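Local coordinates for protein RsfP (Uncultured bacterium, PDB 4GLJ) that probably catalyses the phosphorolysis of methylthioadenosine, releasing adenine, and binds the dye rhodamine B, at residues 14-20 against 90-96; 23-27 against 58-62. All blocks are in the same frame, centred on the assembly; numbering follows the deposited sequence.

Interaction 1 (14-20 against 90-96)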
loop_
_atom_site.group_PDB
_atom_site.type_symbol
_atom_site.label_atom_id
_atom_site.label_comp_id
_atom_site.label_asym_id
_atom_site.label_seq_id
_atom_site.Cartn_x
_atom_site.Cartn_y
_atom_site.Cartn_z
ATOM N N ALA A 14 -24.992 -14.488 20.510
ATOM C CA ALA A 14 -23.804 -14.968 21.144
ATOM C C ALA A 14 -23.054 -13.748 21.590
ATOM O O ALA A 14 -23.078 -12.715 20.953
ATOM C CB ALA A 14 -22.955 -15.798 20.225
ATOM N N ASP A 15 -22.425 -13.856 22.728
ATOM C CA ASP A 15 -21.723 -12.715 23.266
ATOM C C ASP A 15 -20.266 -12.792 22.799
ATOM O O ASP A 15 -19.530 -11.800 22.879
ATOM C CB ASP A 15 -21.778 -12.901 24.775
ATOM C CG ASP A 15 -21.221 -11.746 25.542
ATOM O OD1 ASP A 15 -21.679 -10.607 25.309
ATOM O OD2 ASP A 15 -20.366 -11.997 26.447
ATOM N N ILE A 16 -19.851 -13.991 22.406
ATOM C CA ILE A 16 -18.440 -14.316 22.195
ATOM C C ILE A 16 -18.314 -15.043 20.852
ATOM O O ILE A 16 -19.161 -15.910 20.561
ATOM C CB ILE A 16 -17.936 -15.320 23.261
ATOM C CG1 ILE A 16 -18.102 -14.724 24.664
ATOM C CG2 ILE A 16 -16.432 -15.671 22.981
ATOM C CD1 ILE A 16 -17.967 -15.781 25.785
ATOM N N ALA A 17 -17.308 -14.667 20.047
ATOM C CA ALA A 17 -17.047 -15.303 18.761
ATOM C C ALA A 17 -15.615 -15.688 18.623
ATOM O O ALA A 17 -14.705 -15.000 19.099
ATOM C CB ALA A 17 -17.492 -14.397 17.620
ATOM N N ILE A 18 -15.395 -16.819 17.971
ATOM C CA ILE A 18 -14.068 -17.242 17.641
ATOM C C ILE A 18 -13.968 -17.185 16.099
ATOM O O ILE A 18 -14.817 -17.775 15.387
ATOM C CB ILE A 18 -13.828 -18.678 18.088
ATOM C CG1 ILE A 18 -14.156 -18.864 19.599
ATOM C CG2 ILE A 18 -12.424 -19.181 17.721
ATOM C CD1 ILE A 18 -13.295 -17.961 20.496
ATOM N N ILE A 19 -12.905 -16.520 15.597
ATOM C CA ILE A 19 -12.666 -16.461 14.157
ATOM C C ILE A 19 -11.481 -17.336 13.962
ATOM O O ILE A 19 -10.366 -17.067 14.449
ATOM C CB ILE A 19 -12.404 -15.021 13.597
ATOM C CG1 ILE A 19 -13.589 -14.128 13.890
ATOM C CG2 ILE A 19 -12.065 -15.144 12.084
ATOM C CD1 ILE A 19 -13.430 -12.683 13.412
ATOM N N GLY A 20 -11.721 -18.480 13.292
ATOM C CA GLY A 20 -10.701 -19.482 13.152
ATOM C C GLY A 20 -9.884 -19.362 11.854
ATOM O O GLY A 20 -10.500 -19.383 10.752
ATOM N N VAL A 90 -22.360 -10.118 19.319
ATOM C CA VAL A 90 -21.036 -10.477 19.825
ATOM C C VAL A 90 -20.381 -9.219 20.379
ATOM O O VAL A 90 -20.403 -8.149 19.753
ATOM C CB VAL A 90 -20.176 -11.074 18.666
ATOM C CG1 VAL A 90 -18.698 -11.229 19.037
ATOM C CG2 VAL A 90 -20.808 -12.417 18.235
ATOM N N ARG A 91 -19.829 -9.352 21.565
ATOM C CA ARG A 91 -19.176 -8.272 22.268
ATOM C C ARG A 91 -17.681 -8.576 22.358
ATOM O O ARG A 91 -16.886 -7.681 22.603
ATOM C CB ARG A 91 -19.783 -8.173 23.676
ATOM C CG ARG A 91 -21.268 -7.787 23.629
ATOM C CD ARG A 91 -21.947 -7.953 24.977
ATOM N NE ARG A 91 -21.216 -7.224 25.991
ATOM C CZ ARG A 91 -20.779 -7.723 27.128
ATOM N NH1 ARG A 91 -21.028 -8.971 27.478
ATOM N NH2 ARG A 91 -20.090 -6.941 27.907
ATOM N N TYR A 92 -17.339 -9.856 22.181
ATOM C CA TYR A 92 -15.915 -10.271 22.288
ATOM C C TYR A 92 -15.561 -11.182 21.154
ATOM O O TYR A 92 -16.259 -12.120 20.895
ATOM C CB TYR A 92 -15.590 -11.034 23.578
ATOM C CG TYR A 92 -15.978 -10.267 24.873
ATOM C CD1 TYR A 92 -15.145 -9.263 25.410
ATOM C CD2 TYR A 92 -17.219 -10.498 25.477
ATOM C CE1 TYR A 92 -15.500 -8.575 26.579
ATOM C CE2 TYR A 92 -17.618 -9.808 26.646
ATOM C CZ TYR A 92 -16.743 -8.873 27.187
ATOM O OH TYR A 92 -17.125 -8.212 28.326
ATOM N N ILE A 93 -14.444 -10.875 20.463
ATOM C CA ILE A 93 -13.877 -11.791 19.420
ATOM C C ILE A 93 -12.470 -12.223 19.802
ATOM O O ILE A 93 -11.648 -11.383 20.180
ATOM C CB ILE A 93 -13.783 -11.093 18.017
ATOM C CG1 ILE A 93 -15.212 -10.835 17.532
ATOM C CG2 ILE A 93 -13.028 -11.975 17.008
ATOM C CD1 ILE A 93 -15.265 -9.968 16.257
ATOM N N VAL A 94 -12.217 -13.526 19.691
ATOM C CA VAL A 94 -10.876 -14.042 19.699
ATOM C C VAL A 94 -10.575 -14.527 18.284
ATOM O O VAL A 94 -11.176 -15.435 17.765
ATOM C CB VAL A 94 -10.648 -15.212 20.698
ATOM C CG1 VAL A 94 -9.174 -15.691 20.639
ATOM C CG2 VAL A 94 -10.953 -14.714 22.116
ATOM N N SER A 95 -9.550 -13.948 17.695
ATOM C CA SER A 95 -9.093 -14.332 16.345
ATOM C C SER A 95 -7.937 -15.321 16.585
ATOM O O SER A 95 -7.009 -15.071 17.369
ATOM C CB SER A 95 -8.470 -13.082 15.673
ATOM O OG SER A 95 -7.474 -13.541 14.725
ATOM N N VAL A 96 -7.985 -16.434 15.917
ATOM C CA VAL A 96 -6.996 -17.440 16.102
ATOM C C VAL A 96 -6.300 -17.586 14.783
ATOM O O VAL A 96 -6.949 -17.971 13.805
ATOM C CB VAL A 96 -7.607 -18.786 16.541
ATOM C CG1 VAL A 96 -6.444 -19.775 16.708
ATOM C CG2 VAL A 96 -8.432 -18.620 17.852
#
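Tyr-92 lies beside Asp-15 where two parallel strands, 16-20 and 92-96, begin to pair. Tyr-92 CB is 4.1 Å from Asp-15 O. With CG turned beside the backbone N (chi1 -55°), the ring runs alongside the Asp-15 side chain, the two pointing the same way. Tyr-92 CD2 and CE2 then present the ring edge to Asp-15 OD2, at 3.6 and 3.5 Å, the carboxylate standing nearly perpendicular to the ring (81°). At the tip, Tyr-92 OH is hydrogen-bonded to the O of Pro-265. Asp-15 O accepts two backbone bonds: Arg-91 N reaches it from above the carbonyl plane, Tyr-92 N within it. Asp-15 OD1 also takes a salt bridge from Arg-91 NH1 through its syn lone pair, though Arg-91 is modelled in two conformers. Further along, Ala-17 N bonds to Tyr-92 O at 2.9 Å and Val-96 N to Ile-19 O at 2.9 Å. Ile-18 CD1 packs on Val-94 CB (3.8 Å), and on the other face Ile-19 CD1 meets Ile-93 CG2 (3.7 Å). This pairing belongs to the central sheet of the alpha/beta phosphorylase fold: helix 237-263 covers the face bearing Ile-16, Ile-18, Tyr-92 and Val-96, while strands 57-63 and 213-221 flank 16-20 and 92-101.

Interaction 2 (23-27 against 58-62). With RHB (N-[9-(2-carboxyphenyl)-6-(diethylamino)-3H-xanthen-3-ylidene]-N-ethylethanaminium), chain B.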
loop_
_atom_site.group_PDB
_atom_site.type_symbol
_atom_site.label_atom_id
_atom_site.label_comp_id
_atom_site.label_asym_id
_atom_site.label_seq_id
_atom_site.Cartn_x
_atom_site.Cartn_y
_atom_site.Cartn_z
ATOM N N GLY A 23 -5.939 -24.055 9.608
ATOM C CA GLY A 23 -5.919 -25.234 10.451
ATOM C C GLY A 23 -7.150 -25.341 11.357
ATOM O O GLY A 23 -7.375 -26.380 11.905
ATOM N N LEU A 24 -7.905 -24.262 11.547
ATOM C CA LEU A 24 -9.200 -24.261 12.296
ATOM C C LEU A 24 -10.498 -24.112 11.460
ATOM O O LEU A 24 -11.021 -22.982 11.260
ATOM C CB LEU A 24 -9.196 -23.159 13.347
ATOM C CG LEU A 24 -8.312 -23.336 14.574
ATOM C CD1 LEU A 24 -6.943 -22.753 14.249
ATOM C CD2 LEU A 24 -9.023 -22.580 15.701
ATOM N N TYR A 25 -11.058 -25.254 11.062
ATOM C CA TYR A 25 -12.219 -25.322 10.153
ATOM C C TYR A 25 -13.463 -25.678 10.945
ATOM O O TYR A 25 -14.578 -25.389 10.509
ATOM C CB TYR A 25 -11.938 -26.271 8.949
ATOM C CG TYR A 25 -10.615 -25.834 8.335
ATOM C CD1 TYR A 25 -9.536 -26.719 8.177
ATOM C CD2 TYR A 25 -10.422 -24.464 8.021
ATOM C CE1 TYR A 25 -8.310 -26.258 7.662
ATOM C CE2 TYR A 25 -9.214 -23.983 7.536
ATOM C CZ TYR A 25 -8.167 -24.863 7.353
ATOM O OH TYR A 25 -6.999 -24.340 6.856
ATOM N N GLN A 26 -13.262 -26.259 12.124
ATOM C CA GLN A 26 -14.352 -26.405 13.071
ATOM C C GLN A 26 -13.970 -26.330 14.557
ATOM O O GLN A 26 -12.793 -26.451 14.926
ATOM C CB GLN A 26 -15.163 -27.686 12.793
ATOM C CG GLN A 26 -14.398 -28.989 12.833
ATOM C CD GLN A 26 -15.329 -30.125 13.174
ATOM O OE1 GLN A 26 -16.402 -30.253 12.578
ATOM N NE2 GLN A 26 -14.950 -30.933 14.163
ATOM N N MET A 27 -14.990 -26.100 15.384
ATOM C CA MET A 27 -14.900 -26.309 16.808
ATOM C C MET A 27 -15.678 -27.561 17.224
ATOM O O MET A 27 -16.818 -27.453 17.656
ATOM C CB MET A 27 -15.422 -25.101 17.561
ATOM C CG MET A 27 -14.382 -24.026 17.732
ATOM S SD MET A 27 -14.853 -22.780 18.955
ATOM C CE MET A 27 -16.337 -22.012 18.281
ATOM N N THR A 58 -22.872 -19.895 24.994
ATOM C CA THR A 58 -23.058 -19.849 23.538
ATOM C C THR A 58 -21.887 -19.107 22.889
ATOM O O THR A 58 -21.540 -17.999 23.315
ATOM C CB THR A 58 -24.393 -19.146 23.190
ATOM O OG1 THR A 58 -25.456 -19.941 23.714
ATOM C CG2 THR A 58 -24.590 -19.002 21.686
ATOM N N VAL A 59 -21.260 -19.731 21.892
ATOM C CA VAL A 59 -20.124 -19.115 21.181
ATOM C C VAL A 59 -20.460 -19.176 19.683
ATOM O O VAL A 59 -21.090 -20.139 19.246
ATOM C CB VAL A 59 -18.878 -19.960 21.445
ATOM C CG1 VAL A 59 -17.727 -19.382 20.715
ATOM C CG2 VAL A 59 -18.544 -19.982 22.943
ATOM N N ALA A 60 -20.084 -18.141 18.919
ATOM C CA ALA A 60 -20.172 -18.175 17.447
ATOM C C ALA A 60 -18.779 -18.507 16.872
ATOM O O ALA A 60 -17.778 -17.915 17.284
ATOM C CB ALA A 60 -20.638 -16.816 16.929
ATOM N N PHE A 61 -18.715 -19.438 15.930
ATOM C CA PHE A 61 -17.440 -19.864 15.340
ATOM C C PHE A 61 -17.527 -19.531 13.835
ATOM O O PHE A 61 -18.510 -19.916 13.161
ATOM C CB PHE A 61 -17.143 -21.379 15.489
ATOM C CG PHE A 61 -15.839 -21.776 14.823
ATOM C CD1 PHE A 61 -14.604 -21.417 15.407
ATOM C CD2 PHE A 61 -15.824 -22.393 13.551
ATOM C CE1 PHE A 61 -13.389 -21.719 14.766
ATOM C CE2 PHE A 61 -14.601 -22.683 12.899
ATOM C CZ PHE A 61 -13.391 -22.362 13.517
ATOM N N LEU A 62 -16.551 -18.775 13.349
ATOM C CA LEU A 62 -16.544 -18.372 11.909
ATOM C C LEU A 62 -15.168 -18.836 11.359
ATOM O O LEU A 62 -14.136 -18.492 11.928
ATOM C CB LEU A 62 -16.694 -16.859 11.804
ATOM C CG LEU A 62 -16.581 -16.267 10.379
ATOM C CD1 LEU A 62 -17.404 -17.161 9.447
ATOM C CD2 LEU A 62 -17.169 -14.868 10.375
HETATM O O2 RHB B . -1.155 -25.970 2.088
HETATM C C26 RHB B . 0.046 -25.994 1.756
HETATM C C19 RHB B . 0.988 -24.931 2.216
HETATM C C14 RHB B . 0.729 -23.948 3.171
HETATM C C15 RHB B . 1.744 -23.054 3.481
HETATM C C16 RHB B . 2.986 -23.097 2.879
HETATM C C17 RHB B . 3.234 -24.059 1.931
HETATM C C18 RHB B . 2.234 -24.969 1.621
HETATM C C9 RHB B . -0.532 -23.717 3.945
HETATM C C8 RHB B . -0.719 -22.348 4.513
HETATM C C13 RHB B . 0.213 -21.339 4.323
HETATM C C12 RHB B . 0.038 -20.057 4.851
HETATM C C11 RHB B . -1.103 -19.754 5.558
HETATM N N1 RHB B . -1.288 -18.486 6.155
HETATM C C35 RHB B . 0.044 -18.184 6.712
HETATM C C36 RHB B . 0.534 -19.465 7.368
HETATM C C22 RHB B . -1.849 -17.348 5.369
HETATM C C23 RHB B . -3.381 -17.326 5.491
HETATM C C10 RHB B . -2.011 -20.782 5.768
HETATM C C7 RHB B . -1.839 -22.057 5.242
HETATM O O1 RHB B . -2.788 -23.023 5.459
HETATM C C1 RHB B . -2.695 -24.306 4.988
HETATM C C2 RHB B . -1.606 -24.721 4.234
HETATM C C6 RHB B . -3.729 -25.183 5.279
HETATM C C5 RHB B . -3.702 -26.488 4.827
HETATM C C4 RHB B . -2.622 -26.922 4.070
HETATM C C3 RHB B . -1.576 -26.042 3.775
HETATM N N2 RHB B . -4.766 -27.344 5.164
HETATM C C24 RHB B . -6.036 -26.935 4.529
HETATM C C25 RHB B . -7.185 -27.437 5.382
HETATM C C33 RHB B . -4.426 -28.747 4.846
HETATM C C34 RHB B . -5.233 -29.660 5.749
HETATM O O3 RHB B . 0.516 -26.919 1.066
#
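Phe-61 pushes its ring into the bend of loop 23-27, and the tight part of the contact forms around it without a hydrogen bond between the segments. Its CG is anti to the backbone N (chi1 178°), which carries the ring off strand 58-62 to the loop backbone. Met-27 N sits 4.1 Å above the ring plane, over its centre, while Gln-26 C lies above the same face nearer the rim. At the edge, Leu-24 O is in the ring plane, 3.3 Å from Phe-61 CZ, and Tyr-25 O is 3.6 Å from Phe-61 CE2; the weakly positive ring hydrogens would suit both carbonyl oxygens. The Met-27 side chain passes obliquely by the CD1 corner of the ring: Met-27 CG is 3.5 Å from Phe-61 CD1, and SD makes an oblique Met-aromatic contact 4.8 Å from the ring centroid. The position of its terminal CE is doubtful, since it crowds Phe-61 CB.

The other side is looser. Gln-26 is exposed and leaves the strand behind; its NE2 bonds to Gln-28 OE1. Tyr-25 also turns away from the strand, its ring lying obliquely against the C25 ethyl carbon of rhodamine B, modelled too close for its exact spacing to be trusted. This loop follows the first parallel strand of the phosphorylase fold, and its Tyr-25, with Ser-22 just before the loop, lines the dye pocket; the glycine-rich turn preceding it probably contributes to the phosphate site, as in related phosphorylases.

Interactions 1 and 2 have centres about 9 Å apart and belong to one mixed sheet, in which strand 16-20 lies between 92-101 and 57-63. Interaction 1 joins it to the former strand; across its other edge Ile-18 N is 2.7 Å from Ala-60 O, a probable hydrogen bond to interaction 2. Along the chain the order is 14-20, 23-27, 58-62, 90-96, so both segments of interaction 2 fall between the two strands that interaction 1 pairs. Helix 237-263 packs on side chains of both. The buried strand pairing thus continues directly into the loop bearing Tyr-25, linking the sheet interior to the rhodamine B pocket.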